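Local structure of 2-(hydroxymethyl)glutarate dehydrogenase (3CKY) at residues A[186-189]-A[190-194]; A[283-286]-A[287-290]. The protein catalyses the NAD-dependent interconversion of (S)-2-hydroxymethylglutarate and 2-formylglutarate, a step in the fermentation of nicotinate. All coordinates share one frame; numbering follows the deposited sequence.

Contact 1. Residues A[186-189]-A[190-194]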
ATOM      1  N   ALA A 186       6.698  -7.465 -10.081  1.00 39.05           N
ATOM      2  CA  ALA A 186       5.601  -6.508 -10.005  1.00 39.19           C
ATOM      3  C   ALA A 186       6.010  -5.127 -10.570  1.00 38.91           C
ATOM      4  O   ALA A 186       5.251  -4.496 -11.298  1.00 39.00           O
ATOM      5  CB  ALA A 186       5.092  -6.383  -8.543  1.00 38.45           C
ATOM      6  N   SER A 187       7.207  -4.668 -10.218  1.00 39.01           N
ATOM      7  CA  SER A 187       7.715  -3.397 -10.727  1.00 39.21           C
ATOM      8  C   SER A 187       7.922  -3.449 -12.244  1.00 39.33           C
ATOM      9  O   SER A 187       7.568  -2.526 -12.972  1.00 39.14           O
ATOM     10  CB  SER A 187       9.034  -3.041 -10.035  1.00 39.56           C
ATOM     11  OG  SER A 187       8.888  -2.938  -8.628  1.00 39.11           O
ATOM     12  N   LEU A 188       8.487  -4.552 -12.710  1.00 39.50           N
ATOM     13  CA  LEU A 188       8.720  -4.770 -14.141  1.00 39.38           C
ATOM     14  C   LEU A 188       7.411  -4.719 -14.943  1.00 39.51           C
ATOM     15  O   LEU A 188       7.337  -4.101 -16.021  1.00 39.23           O
ATOM     16  CB  LEU A 188       9.432  -6.113 -14.357  1.00 39.23           C
ATOM     17  CG  LEU A 188       9.886  -6.416 -15.795  1.00 39.58           C
ATOM     18  CD1 LEU A 188      10.877  -5.347 -16.319  1.00 37.53           C
ATOM     19  CD2 LEU A 188      10.459  -7.821 -15.892  1.00 38.59           C
ATOM     20  N   ALA A 189       6.377  -5.344 -14.397  1.00 39.37           N
ATOM     21  CA  ALA A 189       5.076  -5.414 -15.062  1.00 39.55           C
ATOM     22  C   ALA A 189       4.545  -4.031 -15.482  1.00 39.93           C
ATOM     23  O   ALA A 189       4.241  -3.800 -16.675  1.00 39.44           O
ATOM     24  CB  ALA A 189       4.072  -6.120 -14.164  1.00 39.24           C
ATOM     25  N   GLU A 190       4.434  -3.124 -14.499  1.00 39.81           N
ATOM     26  CA  GLU A 190       3.924  -1.777 -14.761  1.00 39.60           C
ATOM     27  C   GLU A 190       4.896  -0.953 -15.619  1.00 39.51           C
ATOM     28  O   GLU A 190       4.462  -0.164 -16.474  1.00 39.26           O
ATOM     29  CB  GLU A 190       3.569  -1.054 -13.459  1.00 39.54           C
ATOM     30  CG  GLU A 190       4.771  -0.660 -12.578  1.00 40.24           C
ATOM     31  CD  GLU A 190       4.366  -0.114 -11.217  1.00 40.18           C
ATOM     32  OE1 GLU A 190       4.866   0.966 -10.811  1.00 41.30           O
ATOM     33  OE2 GLU A 190       3.554  -0.777 -10.541  1.00 39.62           O
ATOM     34  N   ALA A 191       6.199  -1.158 -15.406  1.00 39.57           N
ATOM     35  CA  ALA A 191       7.246  -0.473 -16.180  1.00 39.53           C
ATOM     36  C   ALA A 191       7.176  -0.755 -17.673  1.00 39.54           C
ATOM     37  O   ALA A 191       7.331   0.153 -18.504  1.00 39.91           O
ATOM     38  CB  ALA A 191       8.628  -0.858 -15.659  1.00 39.44           C
ATOM     39  N   LEU A 192       6.974  -2.021 -18.016  1.00 39.65           N
ATOM     40  CA  LEU A 192       6.911  -2.438 -19.412  1.00 39.35           C
ATOM     41  C   LEU A 192       5.669  -1.891 -20.109  1.00 39.38           C
ATOM     42  O   LEU A 192       5.726  -1.444 -21.250  1.00 39.08           O
ATOM     43  CB  LEU A 192       6.957  -3.959 -19.513  1.00 39.45           C
ATOM     44  CG  LEU A 192       8.297  -4.620 -19.159  1.00 39.19           C
ATOM     45  CD1 LEU A 192       8.164  -6.142 -19.243  1.00 38.08           C
ATOM     46  CD2 LEU A 192       9.414  -4.120 -20.076  1.00 37.15           C
ATOM     47  N   VAL A 193       4.551  -1.909 -19.401  1.00 39.28           N
ATOM     48  CA  VAL A 193       3.313  -1.332 -19.908  1.00 39.02           C
ATOM     49  C   VAL A 193       3.459   0.176 -20.172  1.00 39.12           C
ATOM     50  O   VAL A 193       3.003   0.672 -21.211  1.00 39.08           O
ATOM     51  CB  VAL A 193       2.159  -1.608 -18.927  1.00 39.07           C
ATOM     52  CG1 VAL A 193       0.900  -0.815 -19.309  1.00 38.01           C
ATOM     53  CG2 VAL A 193       1.907  -3.126 -18.826  1.00 38.37           C
ATOM     54  N   LEU A 194       4.092   0.886 -19.229  1.00 39.10           N
ATOM     55  CA  LEU A 194       4.383   2.309 -19.381  1.00 38.88           C
ATOM     56  C   LEU A 194       5.219   2.577 -20.629  1.00 39.23           C
ATOM     57  O   LEU A 194       4.897   3.468 -21.408  1.00 39.12           O
ATOM     58  CB  LEU A 194       5.125   2.837 -18.152  1.00 38.94           C
ATOM     59  CG  LEU A 194       5.485   4.348 -18.128  1.00 38.85           C
ATOM     60  CD1 LEU A 194       4.239   5.241 -18.164  1.00 36.79           C
ATOM     61  CD2 LEU A 194       6.377   4.705 -16.949  1.00 37.73           C
TER
HETATM   62  O   HOH W   1       2.831  -3.267 -10.951  1.00 37.73           O
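Leu188 and Leu192, one helical turn apart, form the close-packed side of this segment. CG of Leu188 lies 3.9 Å from CD1 of Leu192, the two branched ends crossing at a slant, and CG of Leu192 also rests 3.3 Å from Leu188 O. That same carbonyl receives Leu192 N at 2.9 Å. Leu188 swings its CG away from its own backbone N (chi1 -174°), which leans the fork along the helix beside Leu192. Both leucines face helix 217-228, where Met219, Met223 and Ile227 wait, a setting that suits bulky aliphatic groups. Cutting Leu188 back to an alanine is likely to leave Leu192 CD1 without its neighbour and open a gap toward Met219. The segment belongs to helix 169-197, the long helix that in this dehydrogenase family runs from the Rossmann domain into the helical C-terminal domain. Ala189 keeps one flank slim beside Val285 of its own chain, and Ala191 another beside Leu180 of the second subunit. On the Glu190 side the contact is polar and includes a water. Glu190 CG sits between backbone N and carbonyl carbon (chi1 70°), a rare helical choice that presses CG to 3.4 Å from Ser187 O and lets the extended chain run back toward Ala186. The water donates to Ala186 O at 2.7 Å and to Glu190 OE2 at 2.6 Å. The second subunit further satisfies the buried carboxylate, OE1 by Thr262 OG1 and OE2 by Met261 N.

Contact 2. Residues A[283-286]-A[287-290]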
ATOM      1  N   SER A 283       4.943 -14.041 -14.183  1.00 40.49           N
ATOM      2  CA  SER A 283       5.124 -12.877 -15.045  1.00 40.17           C
ATOM      3  C   SER A 283       3.840 -12.510 -15.791  1.00 40.06           C
ATOM      4  O   SER A 283       3.716 -11.388 -16.310  1.00 39.85           O
ATOM      5  CB  SER A 283       6.261 -13.104 -16.052  1.00 40.19           C
ATOM      6  OG  SER A 283       6.031 -14.219 -16.904  1.00 40.28           O
ATOM      7  N   ALA A 284       2.892 -13.456 -15.841  1.00 39.89           N
ATOM      8  CA  ALA A 284       1.539 -13.201 -16.367  1.00 39.51           C
ATOM      9  C   ALA A 284       0.805 -12.122 -15.576  1.00 38.75           C
ATOM     10  O   ALA A 284      -0.213 -11.639 -16.012  1.00 38.58           O
ATOM     11  CB  ALA A 284       0.710 -14.492 -16.401  1.00 38.62           C
ATOM     12  N   VAL A 285       1.314 -11.733 -14.416  1.00 39.20           N
ATOM     13  CA  VAL A 285       0.724 -10.598 -13.665  1.00 39.44           C
ATOM     14  C   VAL A 285       0.659  -9.298 -14.515  1.00 39.59           C
ATOM     15  O   VAL A 285      -0.209  -8.450 -14.287  1.00 39.36           O
ATOM     16  CB  VAL A 285       1.479 -10.361 -12.329  1.00 39.38           C
ATOM     17  CG1 VAL A 285       2.832  -9.680 -12.576  1.00 38.59           C
ATOM     18  CG2 VAL A 285       0.622  -9.573 -11.363  1.00 39.30           C
ATOM     19  N   ILE A 286       1.558  -9.166 -15.500  1.00 39.42           N
ATOM     20  CA  ILE A 286       1.512  -8.066 -16.458  1.00 40.20           C
ATOM     21  C   ILE A 286       0.120  -7.925 -17.138  1.00 40.65           C
ATOM     22  O   ILE A 286      -0.318  -6.819 -17.458  1.00 40.56           O
ATOM     23  CB  ILE A 286       2.636  -8.174 -17.547  1.00 39.96           C
ATOM     24  CG1 ILE A 286       2.835  -6.823 -18.244  1.00 40.15           C
ATOM     25  CG2 ILE A 286       2.295  -9.254 -18.604  1.00 39.83           C
ATOM     26  CD1 ILE A 286       4.094  -6.713 -19.106  1.00 39.61           C
ATOM     27  N   LYS A 287      -0.557  -9.053 -17.353  1.00 41.40           N
ATOM     28  CA  LYS A 287      -1.909  -9.073 -17.930  1.00 41.54           C
ATOM     29  C   LYS A 287      -2.927  -8.264 -17.115  1.00 41.56           C
ATOM     30  O   LYS A 287      -3.899  -7.766 -17.675  1.00 41.45           O
ATOM     31  CB  LYS A 287      -2.412 -10.498 -18.046  1.00 41.63           C
ATOM     32  CG  LYS A 287      -1.665 -11.364 -19.043  1.00 42.53           C
ATOM     33  CD  LYS A 287      -2.338 -12.737 -19.125  1.00 41.95           C
ATOM     34  CE  LYS A 287      -1.495 -13.719 -19.875  1.00 42.41           C
ATOM     35  NZ  LYS A 287      -2.236 -14.995 -20.115  1.00 43.38           N
ATOM     36  N   VAL A 288      -2.698  -8.123 -15.807  1.00 42.14           N
ATOM     37  CA  VAL A 288      -3.503  -7.192 -14.975  1.00 42.10           C
ATOM     38  C   VAL A 288      -3.554  -5.774 -15.572  1.00 42.09           C
ATOM     39  O   VAL A 288      -4.624  -5.188 -15.710  1.00 42.32           O
ATOM     40  CB  VAL A 288      -3.008  -7.089 -13.521  1.00 41.72           C
ATOM     41  CG1 VAL A 288      -3.781  -5.982 -12.768  1.00 40.78           C
ATOM     42  CG2 VAL A 288      -3.142  -8.435 -12.802  1.00 41.58           C
ATOM     43  N   TRP A 289      -2.401  -5.254 -15.960  1.00 42.01           N
ATOM     44  CA  TRP A 289      -2.324  -3.897 -16.485  1.00 42.01           C
ATOM     45  C   TRP A 289      -2.738  -3.804 -17.952  1.00 41.88           C
ATOM     46  O   TRP A 289      -3.357  -2.827 -18.363  1.00 41.33           O
ATOM     47  CB  TRP A 289      -0.910  -3.340 -16.275  1.00 42.07           C
ATOM     48  CG  TRP A 289      -0.469  -3.343 -14.826  1.00 41.84           C
ATOM     49  CD1 TRP A 289       0.686  -3.853 -14.337  1.00 42.34           C
ATOM     50  CD2 TRP A 289      -1.200  -2.835 -13.685  1.00 42.41           C
ATOM     51  NE1 TRP A 289       0.738  -3.690 -12.969  1.00 42.88           N
ATOM     52  CE2 TRP A 289      -0.408  -3.073 -12.544  1.00 42.41           C
ATOM     53  CE3 TRP A 289      -2.452  -2.214 -13.522  1.00 41.70           C
ATOM     54  CZ2 TRP A 289      -0.816  -2.704 -11.249  1.00 41.94           C
ATOM     55  CZ3 TRP A 289      -2.859  -1.855 -12.239  1.00 42.18           C
ATOM     56  CH2 TRP A 289      -2.035  -2.098 -11.120  1.00 42.20           C
ATOM     57  N   GLU A 290      -2.412  -4.837 -18.729  1.00 42.34           N
ATOM     58  CA  GLU A 290      -2.827  -4.933 -20.137  1.00 42.54           C
ATOM     59  C   GLU A 290      -4.332  -4.922 -20.257  1.00 42.44           C
ATOM     60  O   GLU A 290      -4.885  -4.234 -21.109  1.00 42.40           O
ATOM     61  CB  GLU A 290      -2.260  -6.198 -20.799  1.00 41.86           C
ATOM     62  CG  GLU A 290      -0.746  -6.177 -20.882  1.00 43.56           C
ATOM     63  CD  GLU A 290      -0.154  -7.411 -21.524  1.00 43.73           C
ATOM     64  OE1 GLU A 290       0.696  -7.234 -22.437  1.00 46.25           O
ATOM     65  OE2 GLU A 290      -0.528  -8.539 -21.121  1.00 42.84           O
TER
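Ile286 O takes two backbone N-H groups: Glu290 N at 3.2 Å, in the carbonyl plane, and Trp289 N at 3.0 Å, a weak bond. Before it, the bonds span three residues. Lys287 N reaches Ala284 O at 2.9 Å and Val288 N reaches Val285 O at the same length, each donor standing above the carbonyl plane, by 51° and 54° respectively. Such a run, 3-10 bonds giving way to an alpha bond, marks a tightly wound lead-in to helix 286-293, one of the helices of the C-terminal helical domain. The side chains follow the same path. Lys287 lays its methylenes over Ala284, with CB 3.2 Å from Ala284 O and CE 4.2 Å from Ala284 CB; the slim methyl lets the extended chain pass, and NZ ends in a salt bridge with Glu280. Glu290 holds CG beside its backbone N (chi1 -65°) and crosses Ile286, whose CG2 lies 3.8 Å from Glu290 OE2. The other carboxylate oxygen, OE1, accepts the backbone N-H groups of Val297 and Ser298, tying the C-terminal tail to this helix. A short, branched apolar side chain suits both Val285 and Val288, whose CG2 methyls meet at 4.2 Å, because each faces other apolar groups: Val285 packs on Ile268 and Phe269, and Val288 on Met292 of the third subunit.

Contacts 1 and 2 lie far apart in sequence yet their centres are about 9 Å apart, because helix 286-293 packs against helix 169-197. Ile286 and Trp289 supply the meeting face. Ile286 CG1 sits 3.7 Å from Ala189 O, Trp289 CB is 3.8 Å from Val193 CG2, and the indole CD1 of Trp289 comes to 3.8 Å from Glu190 N. The small side chain of Ala189 probably helps the two helices come this close. Pro260 of the second subunit packs on both Glu190 and Trp289, so the seam between the helices continues into the tetramer interface. Neither contact belongs to the active site, although helix 169-197 also carries Lys174, the probable catalytic lysine, nearer its start.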